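Local coordinates for protein peroxinectin A (Dictyostelium discoideum, PDB 6ERC) that uses hydrogen peroxide to oxidise phenolic donors, iodide and thiocyanate at a haem, as a secreted peroxidase of a social amoeba, at residues Ile80-Leu85 against Gly152-Gly157; Lys164-Leu169 against Lys187-Val192; Asp195-Leu200 against Ser330-His335; Tyr207-Arg212 against Gly219-His224. One frame throughout, in Å; residues are numbered along the deposited sequence.

Interaction 1. Residues Ile80-Leu85 against Gly152-Gly157; sequences IHNMAL and GNVLYG. With NA (sodium ion), chain K; HEM (protoporphyrin IX containing Fe), chain F.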
# COMPACT_ATOMS: atom_id res chain seq x y z
N ILE A 80 3.38 0.28 0.61
CA ILE A 80 2.55 -0.17 1.72
C ILE A 80 2.64 -1.69 1.87
O ILE A 80 2.57 -2.21 2.99
CB ILE A 80 1.09 0.29 1.56
CG1 ILE A 80 0.28 -0.08 2.81
CG2 ILE A 80 0.45 -0.32 0.33
CD1 ILE A 80 0.64 0.75 4.03
N HIS A 81 2.77 -2.41 0.76
CA HIS A 81 2.94 -3.86 0.85
C HIS A 81 4.25 -4.25 1.51
O HIS A 81 4.45 -5.44 1.79
CB HIS A 81 2.84 -4.48 -0.54
CG HIS A 81 1.48 -4.37 -1.15
ND1 HIS A 81 1.22 -4.69 -2.47
CD2 HIS A 81 0.29 -3.97 -0.63
CE1 HIS A 81 -0.06 -4.50 -2.73
NE2 HIS A 81 -0.65 -4.06 -1.63
N ASN A 82 5.15 -3.30 1.77
CA ASN A 82 6.34 -3.53 2.58
C ASN A 82 6.11 -3.25 4.06
O ASN A 82 7.05 -3.43 4.85
CB ASN A 82 7.50 -2.66 2.08
CG ASN A 82 8.27 -3.29 0.94
OD1 ASN A 82 9.16 -4.11 1.16
ND2 ASN A 82 7.93 -2.89 -0.28
N MET A 83 4.92 -2.84 4.46
CA MET A 83 4.74 -2.28 5.80
C MET A 83 3.54 -2.82 6.56
O MET A 83 3.66 -3.07 7.76
CB MET A 83 4.63 -0.75 5.69
CG MET A 83 5.87 -0.08 5.11
SD MET A 83 5.71 1.72 4.98
CE MET A 83 5.57 2.17 6.70
N ALA A 84 2.39 -3.00 5.92
CA ALA A 84 1.18 -3.30 6.67
C ALA A 84 0.25 -4.23 5.89
O ALA A 84 0.12 -4.11 4.67
CB ALA A 84 0.43 -2.01 7.01
N LEU A 85 -0.40 -5.13 6.62
CA LEU A 85 -1.47 -5.96 6.08
C LEU A 85 -2.52 -6.15 7.16
O LEU A 85 -2.21 -6.69 8.23
CB LEU A 85 -0.96 -7.31 5.59
CG LEU A 85 -2.05 -8.26 5.07
CD1 LEU A 85 -2.61 -7.75 3.75
CD2 LEU A 85 -1.53 -9.67 4.93
N GLY A 152 12.05 -5.46 2.35
CA GLY A 152 12.02 -6.28 1.15
C GLY A 152 11.17 -7.53 1.25
O GLY A 152 11.26 -8.38 0.36
N ASN A 153 10.36 -7.67 2.30
CA ASN A 153 9.47 -8.82 2.41
C ASN A 153 8.64 -9.00 1.15
O ASN A 153 8.21 -10.12 0.83
CB ASN A 153 8.55 -8.67 3.62
CG ASN A 153 7.52 -7.57 3.43
OD1 ASN A 153 7.76 -6.41 3.76
ND2 ASN A 153 6.36 -7.93 2.89
N VAL A 154 8.38 -7.91 0.43
CA VAL A 154 7.63 -7.98 -0.82
C VAL A 154 8.31 -8.91 -1.81
O VAL A 154 7.63 -9.55 -2.63
CB VAL A 154 7.45 -6.56 -1.40
CG1 VAL A 154 8.81 -5.90 -1.64
CG2 VAL A 154 6.64 -6.59 -2.68
N LEU A 155 9.63 -9.01 -1.77
CA LEU A 155 10.37 -9.88 -2.69
C LEU A 155 10.73 -11.22 -2.07
O LEU A 155 10.62 -12.25 -2.75
CB LEU A 155 11.65 -9.20 -3.17
CG LEU A 155 11.51 -7.90 -3.96
CD1 LEU A 155 12.88 -7.42 -4.38
CD2 LEU A 155 10.61 -8.06 -5.18
N TYR A 156 11.16 -11.24 -0.81
CA TYR A 156 11.78 -12.42 -0.23
C TYR A 156 10.87 -13.19 0.72
O TYR A 156 11.27 -14.25 1.22
CB TYR A 156 13.07 -12.01 0.50
CG TYR A 156 13.93 -11.10 -0.33
CD1 TYR A 156 14.67 -11.59 -1.40
CD2 TYR A 156 14.00 -9.74 -0.06
CE1 TYR A 156 15.46 -10.75 -2.17
CE2 TYR A 156 14.78 -8.89 -0.82
CZ TYR A 156 15.51 -9.40 -1.88
OH TYR A 156 16.29 -8.57 -2.64
N GLY A 157 9.66 -12.69 0.99
CA GLY A 157 8.73 -13.39 1.85
C GLY A 157 8.94 -13.07 3.31
O GLY A 157 9.87 -12.37 3.72
NA NA K . 8.09 -5.36 5.93
CHA HEM F . -5.62 -1.68 1.06
CHB HEM F . -6.68 -2.47 -3.58
CHC HEM F . -3.74 1.19 -4.86
CHD HEM F . -2.88 2.12 -0.19
C1A HEM F . -6.20 -2.16 -0.08
C2A HEM F . -7.26 -3.14 -0.13
C3A HEM F . -7.56 -3.37 -1.41
C4A HEM F . -6.70 -2.53 -2.21
CMA HEM F . -8.63 -4.34 -1.96
CAA HEM F . -7.91 -3.78 1.11
CBA HEM F . -9.34 -3.27 1.17
CGA HEM F . -9.86 -3.36 2.58
O1A HEM F . -9.31 -2.68 3.48
O2A HEM F . -10.85 -4.11 2.80
C1B HEM F . -5.96 -1.57 -4.32
C2B HEM F . -5.94 -1.50 -5.76
C3B HEM F . -5.13 -0.50 -6.12
C4B HEM F . -4.61 0.11 -4.92
CMB HEM F . -6.75 -2.47 -6.65
CAB HEM F . -4.76 0.01 -7.54
CBB HEM F . -5.30 -0.48 -8.66
C1C HEM F . -3.25 1.77 -3.71
C2C HEM F . -2.35 2.91 -3.64
C3C HEM F . -2.11 3.17 -2.34
C4C HEM F . -2.86 2.19 -1.57
CMC HEM F . -1.84 3.62 -4.91
CAC HEM F . -1.25 4.24 -1.62
CBC HEM F . -0.51 5.18 -2.21
C1D HEM F . -3.51 1.15 0.55
C2D HEM F . -3.40 0.98 1.98
C3D HEM F . -4.17 -0.07 2.32
C4D HEM F . -4.77 -0.60 1.12
CMD HEM F . -2.57 1.87 2.92
CAD HEM F . -4.38 -0.67 3.72
CBD HEM F . -3.15 -1.53 3.98
CGD HEM F . -3.50 -2.74 4.80
O1D HEM F . -3.93 -3.76 4.21
O2D HEM F . -3.34 -2.71 6.05
NA HEM F . -5.88 -1.81 -1.37
NB HEM F . -5.14 -0.57 -3.83
NC HEM F . -3.53 1.36 -2.43
ND HEM F . -4.34 0.17 0.06
FE HEM F . -4.69 -0.23 -1.87
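Asn82 and Val154 meet carboxamide against methyl, their side chains crossing obliquely in the protein interior. CG1 of Val154 lies 3.3 Å from OD1 and 3.4 Å from ND2 of Asn82, so a single methyl group is almost equally near both polar atoms of the amide. It comes there because CG1 stands between the backbone N and the carbonyl carbon of Val154 (chi1 59°). The amide's orientation is set by ND2, which donates to the carbonyl of Phe78. An alanine here would keep the backbone oxygen that binds the metal but remove the amide, and would probably leave that carbonyl without this donor and a gap against Val154.

A second asparagine shows how one amide can serve two neighbours. OD1 of Asn153 binds the sodium ion at 2.4 Å, and Asn82 O reaches the same ion at 2.4 Å. These two oxygens are 3.3 Å apart. The ND2 branch of Asn153 turns to His81 O in a weak but fairly straight hydrogen bond (3.3 Å, 160°). Gly147, Tyr149 and Asp151 complete the sodium site.

The His81 ring leads away from 152-157 toward the haem, as expected of the distal histidine, the predicted proton acceptor. A cation site beside this histidine is a feature of animal haem peroxidases. The contact thus joins the loop leaving helix 70-80 to the short helix 153-156, with helix 218-241 packed against His81 and Val154 and helix 294-300 against Ile80.

Interaction 2. Residues Lys164-Leu169 against Lys187-Val192; sequences KNLRSL and KNVPGV
Leu166 and Val192 supply the apolar heart of this contact, their side chains crossing at about a right angle. CG of Leu166 is 3.9 Å from CG2 of Val192, and the CD2 branch of the leucine lies 4.0 Å from the same methyl. Leu166 CG is anti to its own carbonyl carbon, beside the backbone N, which puts CG against Val192 CG2.

Both valines hold CG1 anti to the backbone N (chi1 -179° in Val189 and -176° in Val192), yet they present different methyls. Val192 uses CG2, the branch beside its backbone N, whereas Val189 turns CG1 to the helix end. There CG1 sits close against Asn165 O and 4.0 Å from Asn165 CB, while CD2 of Leu166 is only loosely reached at 4.5 Å. Asn165 O is not left to the methyl, because Lys175 donates to it. Asn165 CB also rests 3.5 Å from Pro190 O, so the same side of the residue meets a valine methyl and a peptide carbonyl.

Just beyond Leu166, Arg167 is the first residue to leave the helix, and it forms salt bridges with Asp247 and Glu248 and a cation-pi contact with Phe251.

The loop side is a type II beta turn from Val189 to Val192, closed by a weak Val192 N to Val189 O bond of 3.4 Å. Pro190 and Gly191 occupy its central positions, the classic Pro-Gly pairing, with glycine suiting the positive phi; the turn packs both its end valines on the C-terminal end of helix 160-166.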
# COMPACT_ATOMS: atom_id res chain seq x y z
N LYS A 164 13.51 -19.31 0.92
CA LYS A 164 14.34 -20.31 0.26
C LYS A 164 13.59 -21.09 -0.81
O LYS A 164 14.22 -21.85 -1.55
CB LYS A 164 14.92 -21.27 1.30
CG LYS A 164 16.05 -20.65 2.12
CD LYS A 164 16.64 -21.63 3.11
CE LYS A 164 17.81 -21.00 3.86
NZ LYS A 164 18.40 -21.91 4.88
N ASN A 165 12.27 -20.92 -0.92
CA ASN A 165 11.53 -21.49 -2.04
C ASN A 165 11.44 -20.53 -3.21
O ASN A 165 11.31 -20.98 -4.36
CB ASN A 165 10.12 -21.90 -1.60
CG ASN A 165 10.10 -23.21 -0.84
OD1 ASN A 165 9.78 -23.25 0.35
ND2 ASN A 165 10.44 -24.29 -1.52
N LEU A 166 11.52 -19.23 -2.96
CA LEU A 166 11.48 -18.24 -4.03
C LEU A 166 12.83 -18.04 -4.71
O LEU A 166 12.88 -17.46 -5.80
CB LEU A 166 10.99 -16.90 -3.50
CG LEU A 166 9.47 -16.72 -3.37
CD1 LEU A 166 9.16 -15.42 -2.64
CD2 LEU A 166 8.79 -16.74 -4.73
N ARG A 167 13.92 -18.49 -4.09
CA ARG A 167 15.25 -18.26 -4.63
C ARG A 167 15.82 -19.56 -5.18
O ARG A 167 15.49 -20.66 -4.72
CB ARG A 167 16.19 -17.69 -3.56
CG ARG A 167 16.23 -18.48 -2.27
CD ARG A 167 17.02 -17.76 -1.19
NE ARG A 167 18.38 -18.28 -1.07
CZ ARG A 167 19.17 -18.07 -0.03
NH1 ARG A 167 18.75 -17.36 1.01
NH2 ARG A 167 20.39 -18.59 -0.01
N SER A 168 16.69 -19.42 -6.19
CA SER A 168 17.23 -20.58 -6.89
C SER A 168 18.22 -21.37 -6.04
O SER A 168 18.48 -22.53 -6.35
CB SER A 168 17.91 -20.14 -8.19
OG SER A 168 19.02 -19.30 -7.93
N LEU A 169 18.78 -20.76 -5.00
CA LEU A 169 19.81 -21.39 -4.18
C LEU A 169 21.09 -21.64 -4.96
O LEU A 169 21.87 -22.53 -4.62
CB LEU A 169 19.31 -22.69 -3.56
CG LEU A 169 17.99 -22.60 -2.78
CD1 LEU A 169 17.54 -23.98 -2.35
CD2 LEU A 169 18.13 -21.70 -1.56
N LYS A 187 6.56 -19.00 -11.14
CA LYS A 187 5.17 -19.42 -10.99
C LYS A 187 5.12 -20.81 -10.36
O LYS A 187 6.07 -21.59 -10.45
CB LYS A 187 4.43 -19.42 -12.33
CG LYS A 187 4.21 -18.02 -12.91
CD LYS A 187 3.74 -18.08 -14.36
CE LYS A 187 4.88 -18.46 -15.31
NZ LYS A 187 4.49 -18.37 -16.74
N ASN A 188 3.97 -21.10 -9.74
CA ASN A 188 3.70 -22.42 -9.16
C ASN A 188 4.73 -22.82 -8.11
O ASN A 188 4.95 -24.01 -7.87
CB ASN A 188 3.62 -23.50 -10.24
CG ASN A 188 2.53 -23.23 -11.26
OD1 ASN A 188 1.54 -22.56 -10.96
ND2 ASN A 188 2.70 -23.75 -12.47
N VAL A 189 5.37 -21.85 -7.48
CA VAL A 189 6.41 -22.13 -6.49
C VAL A 189 5.75 -22.74 -5.26
O VAL A 189 4.89 -22.09 -4.64
CB VAL A 189 7.20 -20.86 -6.13
CG1 VAL A 189 8.30 -21.19 -5.13
CG2 VAL A 189 7.79 -20.25 -7.39
N PRO A 190 6.11 -23.96 -4.86
CA PRO A 190 5.51 -24.54 -3.65
C PRO A 190 5.81 -23.70 -2.42
O PRO A 190 6.90 -23.14 -2.28
CB PRO A 190 6.15 -25.93 -3.56
CG PRO A 190 6.63 -26.22 -4.94
CD PRO A 190 7.03 -24.91 -5.51
N GLY A 191 4.84 -23.62 -1.52
CA GLY A 191 5.00 -22.90 -0.28
C GLY A 191 4.80 -21.41 -0.36
O GLY A 191 4.94 -20.72 0.66
N VAL A 192 4.47 -20.87 -1.54
CA VAL A 192 4.28 -19.43 -1.70
C VAL A 192 2.81 -19.16 -2.00
O VAL A 192 2.42 -19.05 -3.17
CB VAL A 192 5.18 -18.87 -2.81
CG1 VAL A 192 5.03 -17.35 -2.89
CG2 VAL A 192 6.63 -19.26 -2.57

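Interaction 3. Residues Asp195-Leu200 against Ser330-His335; sequences DNDANL and SYFNPH
Phe332 sends CG toward the loop 195-200, anti to its carbonyl carbon and beside the backbone N (chi1 -61°), from a backbone in the left-handed region. The ring lies beneath the main chain of Asp195 to Ala198. Asp197 N stands 3.7 Å above the ring plane, over its centre, and the carbonyl carbon of Asn196 lies over the same face. Asp195 O approaches obliquely, 3.4 Å from CE1. Asp197 itself crosses the ring aslant, carboxylate and ring planes 77° apart, and its OD2 is 3.2 Å from Phe332 CZ.

Here two irregular loops of the largely helical animal haem peroxidase fold are joined by one aromatic side chain, which contributes the largest share of the interface. Ala198 points its CB into the angle between the two aromatic residues, 3.9 Å from Phe332 CD2 and 4.0 Å from Tyr331 CB. Tyr331 gives little more than that CB to the contact, for its ring leads away to line the haem pocket and meets Phe367 edge-to-face. Backbone bonding of Phe332 with Glu216 and a salt bridge from Asp195 OD1 to Arg212 tie the two loops to the segment before helix 218-241.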
# COMPACT_ATOMS: atom_id res chain seq x y z
N ASP A 195 -2.46 -14.50 -3.49
CA ASP A 195 -3.86 -14.11 -3.46
C ASP A 195 -4.47 -14.17 -4.86
O ASP A 195 -3.80 -13.95 -5.87
CB ASP A 195 -4.01 -12.70 -2.90
CG ASP A 195 -3.98 -12.67 -1.38
OD1 ASP A 195 -3.89 -13.75 -0.76
OD2 ASP A 195 -4.05 -11.56 -0.81
N ASN A 196 -5.76 -14.50 -4.90
CA ASN A 196 -6.54 -14.53 -6.13
C ASN A 196 -7.92 -13.94 -5.85
O ASN A 196 -8.96 -14.55 -6.12
CB ASN A 196 -6.65 -15.96 -6.67
CG ASN A 196 -6.71 -16.01 -8.19
OD1 ASN A 196 -6.25 -16.98 -8.80
ND2 ASN A 196 -7.27 -14.98 -8.81
N ASP A 197 -7.94 -12.72 -5.31
CA ASP A 197 -9.18 -12.12 -4.83
C ASP A 197 -10.23 -12.07 -5.94
O ASP A 197 -11.34 -12.58 -5.79
CB ASP A 197 -8.90 -10.71 -4.29
CG ASP A 197 -7.93 -10.73 -3.12
OD1 ASP A 197 -8.02 -11.66 -2.29
OD2 ASP A 197 -7.08 -9.82 -3.03
N ALA A 198 -9.89 -11.45 -7.08
CA ALA A 198 -10.83 -11.37 -8.19
C ALA A 198 -11.15 -12.74 -8.77
O ALA A 198 -12.21 -12.91 -9.39
CB ALA A 198 -10.28 -10.45 -9.28
N ASN A 199 -10.26 -13.72 -8.59
CA ASN A 199 -10.52 -15.10 -9.02
C ASN A 199 -10.93 -15.16 -10.48
O ASN A 199 -11.85 -15.90 -10.86
CB ASN A 199 -11.57 -15.75 -8.12
CG ASN A 199 -11.53 -17.27 -8.18
OD1 ASN A 199 -10.96 -17.86 -9.11
ND2 ASN A 199 -12.12 -17.91 -7.18
N LEU A 200 -10.26 -14.36 -11.32
CA LEU A 200 -10.49 -14.44 -12.76
C LEU A 200 -9.73 -15.61 -13.38
O LEU A 200 -10.28 -16.34 -14.21
CB LEU A 200 -10.09 -13.13 -13.44
CG LEU A 200 -11.19 -12.10 -13.68
CD1 LEU A 200 -11.62 -11.44 -12.38
CD2 LEU A 200 -10.74 -11.05 -14.69
N SER A 330 -7.67 -5.62 -15.30
CA SER A 330 -6.30 -5.95 -14.93
C SER A 330 -6.19 -6.55 -13.53
O SER A 330 -5.07 -6.86 -13.11
CB SER A 330 -5.42 -4.70 -15.02
OG SER A 330 -5.71 -3.80 -13.97
N TYR A 331 -7.29 -6.71 -12.81
CA TYR A 331 -7.24 -7.27 -11.46
C TYR A 331 -6.81 -8.73 -11.52
O TYR A 331 -7.53 -9.57 -12.07
CB TYR A 331 -8.60 -7.14 -10.78
CG TYR A 331 -9.05 -5.71 -10.52
CD1 TYR A 331 -8.13 -4.72 -10.19
CD2 TYR A 331 -10.39 -5.36 -10.61
CE1 TYR A 331 -8.54 -3.42 -9.95
CE2 TYR A 331 -10.81 -4.07 -10.37
CZ TYR A 331 -9.88 -3.10 -10.04
OH TYR A 331 -10.30 -1.81 -9.81
N PHE A 332 -5.64 -9.02 -10.96
CA PHE A 332 -5.12 -10.39 -10.91
C PHE A 332 -5.12 -11.03 -12.30
O PHE A 332 -5.66 -12.12 -12.51
CB PHE A 332 -5.91 -11.23 -9.91
CG PHE A 332 -5.84 -10.70 -8.50
CD1 PHE A 332 -4.92 -11.21 -7.60
CD2 PHE A 332 -6.68 -9.68 -8.09
CE1 PHE A 332 -4.85 -10.72 -6.31
CE2 PHE A 332 -6.62 -9.19 -6.80
CZ PHE A 332 -5.70 -9.71 -5.91
N ASN A 333 -4.50 -10.34 -13.25
CA ASN A 333 -4.45 -10.78 -14.64
C ASN A 333 -2.99 -10.91 -15.07
O ASN A 333 -2.34 -9.90 -15.38
CB ASN A 333 -5.19 -9.81 -15.55
CG ASN A 333 -5.13 -10.22 -17.01
OD1 ASN A 333 -4.83 -11.37 -17.33
ND2 ASN A 333 -5.41 -9.27 -17.90
N PRO A 334 -2.43 -12.13 -15.11
CA PRO A 334 -1.05 -12.28 -15.58
C PRO A 334 -0.86 -11.97 -17.06
O PRO A 334 0.25 -11.61 -17.46
CB PRO A 334 -0.73 -13.75 -15.28
CG PRO A 334 -1.75 -14.18 -14.27
CD PRO A 334 -2.98 -13.39 -14.59
N HIS A 335 -1.91 -12.10 -17.88
CA HIS A 335 -1.76 -11.85 -19.31
C HIS A 335 -1.25 -10.45 -19.61
O HIS A 335 -0.73 -10.21 -20.71
CB HIS A 335 -3.10 -12.07 -20.03
CG HIS A 335 -3.45 -13.51 -20.21
ND1 HIS A 335 -3.63 -14.08 -21.45
CD2 HIS A 335 -3.63 -14.51 -19.31
CE1 HIS A 335 -3.92 -15.36 -21.31
NE2 HIS A 335 -3.92 -15.65 -20.02

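Interaction 4. Residues Tyr207-Arg212 against Gly219-His224; sequences YSVGER and GLLSIH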
# COMPACT_ATOMS: atom_id res chain seq x y z
N TYR A 207 1.79 -15.20 -10.68
CA TYR A 207 3.21 -15.16 -10.37
C TYR A 207 3.42 -15.28 -8.86
O TYR A 207 2.66 -14.73 -8.07
CB TYR A 207 3.84 -13.88 -10.90
CG TYR A 207 3.85 -13.80 -12.41
CD1 TYR A 207 4.83 -14.45 -13.16
CD2 TYR A 207 2.87 -13.08 -13.09
CE1 TYR A 207 4.83 -14.38 -14.53
CE2 TYR A 207 2.87 -13.01 -14.47
CZ TYR A 207 3.85 -13.66 -15.19
OH TYR A 207 3.86 -13.60 -16.56
N SER A 208 4.47 -16.00 -8.48
CA SER A 208 4.78 -16.26 -7.07
C SER A 208 5.86 -15.28 -6.61
O SER A 208 7.02 -15.40 -7.00
CB SER A 208 5.24 -17.71 -6.89
OG SER A 208 4.27 -18.61 -7.40
N VAL A 209 5.46 -14.31 -5.79
CA VAL A 209 6.36 -13.31 -5.24
C VAL A 209 6.18 -13.24 -3.73
O VAL A 209 5.25 -13.82 -3.16
CB VAL A 209 6.14 -11.92 -5.88
CG1 VAL A 209 6.48 -11.95 -7.37
CG2 VAL A 209 4.71 -11.44 -5.66
N GLY A 210 7.08 -12.50 -3.08
CA GLY A 210 7.15 -12.47 -1.63
C GLY A 210 5.95 -11.88 -0.93
O GLY A 210 5.89 -11.93 0.30
N GLU A 211 5.00 -11.31 -1.67
CA GLU A 211 3.84 -10.65 -1.08
C GLU A 211 2.56 -11.23 -1.69
O GLU A 211 2.42 -11.24 -2.91
CB GLU A 211 3.91 -9.14 -1.30
CG GLU A 211 3.51 -8.32 -0.08
CD GLU A 211 2.02 -8.11 0.02
OE1 GLU A 211 1.39 -7.95 -1.04
OE2 GLU A 211 1.47 -8.12 1.15
N ARG A 212 1.65 -11.68 -0.83
CA ARG A 212 0.46 -12.40 -1.28
C ARG A 212 -0.27 -11.65 -2.39
O ARG A 212 -0.62 -12.23 -3.42
CB ARG A 212 -0.50 -12.63 -0.10
CG ARG A 212 0.06 -13.50 1.02
CD ARG A 212 -0.97 -13.65 2.15
NE ARG A 212 -2.13 -14.45 1.75
CZ ARG A 212 -2.29 -15.74 2.01
NH1 ARG A 212 -1.38 -16.42 2.69
NH2 ARG A 212 -3.39 -16.36 1.60
N GLY A 219 1.05 -3.28 -13.10
CA GLY A 219 2.02 -2.26 -12.73
C GLY A 219 2.71 -2.57 -11.42
O GLY A 219 3.88 -2.23 -11.23
N LEU A 220 1.99 -3.22 -10.50
CA LEU A 220 2.62 -3.68 -9.26
C LEU A 220 3.57 -4.84 -9.52
O LEU A 220 4.67 -4.88 -8.97
CB LEU A 220 1.53 -4.07 -8.26
CG LEU A 220 1.98 -4.53 -6.87
CD1 LEU A 220 2.75 -3.43 -6.16
CD2 LEU A 220 0.77 -4.96 -6.04
N LEU A 221 3.15 -5.79 -10.36
CA LEU A 221 4.02 -6.90 -10.71
C LEU A 221 5.25 -6.43 -11.46
O LEU A 221 6.33 -7.01 -11.31
CB LEU A 221 3.25 -7.92 -11.55
CG LEU A 221 2.67 -9.11 -10.78
CD1 LEU A 221 1.59 -9.80 -11.59
CD2 LEU A 221 3.78 -10.08 -10.42
N SER A 222 5.11 -5.39 -12.28
CA SER A 222 6.26 -4.87 -13.01
C SER A 222 7.34 -4.38 -12.05
O SER A 222 8.53 -4.64 -12.26
CB SER A 222 5.83 -3.74 -13.94
OG SER A 222 5.08 -4.26 -15.03
N ILE A 223 6.95 -3.68 -10.99
CA ILE A 223 7.93 -3.25 -10.00
C ILE A 223 8.59 -4.46 -9.35
O ILE A 223 9.81 -4.49 -9.15
CB ILE A 223 7.28 -2.32 -8.95
CG1 ILE A 223 6.81 -1.03 -9.62
CG2 ILE A 223 8.28 -2.01 -7.83
CD1 ILE A 223 6.07 -0.07 -8.71
N HIS A 224 7.79 -5.48 -9.01
CA HIS A 224 8.37 -6.72 -8.50
C HIS A 224 9.43 -7.25 -9.46
O HIS A 224 10.53 -7.63 -9.05
CB HIS A 224 7.28 -7.76 -8.29
CG HIS A 224 6.42 -7.51 -7.09
ND1 HIS A 224 5.55 -6.44 -7.01
CD2 HIS A 224 6.29 -8.19 -5.93
CE1 HIS A 224 4.93 -6.47 -5.84
NE2 HIS A 224 5.36 -7.53 -5.17
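Tyr207, Val209 and Glu211, every second residue of the irregular loop that leads into helix 218-241, point toward Leu221 and His224 in the first turns of that helix. Tyr207 and Leu221 cross at about a right angle. One leucine methyl, CD2, is 3.8 Å from Tyr207 CB, and the other, CD1, is 3.8 Å from the ring atom CD2 of the tyrosine.

This is the distal side of the haem peroxidase fold: Glu211 touches His81 and makes a long, weak ion pair with Arg213, the predicted transition state stabiliser.

Val209 likewise crosses His224 near a right angle, its CG2 3.6 Å from CD2 of the imidazole, while Glu211 CB lies more loosely at the ring's edge. His224 CG is anti to the carbonyl carbon, beside the backbone N (chi1 -74°), and ND1 donates to Leu220 O one turn back (2.7 Å, 159°), with the oxygen in the ring plane and the donor above the carbonyl plane. An alanine in place of His224 would probably leave Leu220 O without this side-chain donor and open a gap beside Val209. Leu220 O also receives the regular helical bond from His224 N, and Phe78 meets the imidazole edge-to-face.

Interaction 4 touches each of the other three. Toward interaction 1, 10 Å away between centres, Leu220 CD2 packs on His81 CE1 at 3.5 Å and Glu211 CG on His81 O at 3.6 Å, setting both of its segments, 207-212 and 219-224, against His81. Toward interaction 2, Leu166 CD2 meets Ser208 O at 3.2 Å. Toward interaction 3, Pro334 CB packs on Tyr207 CE2 at 3.8 Å, beside the salt bridge of Asp195 (OD1 to Arg212 NE, 3.1 Å). Interactions 1 and 2 also abut directly. Nearness to the active site is graded: at nearest atoms, the side chain of Arg213 lies about 3 Å from those of His81 and Glu211, about 4 Å from Asp195, but about 11 Å from Val192.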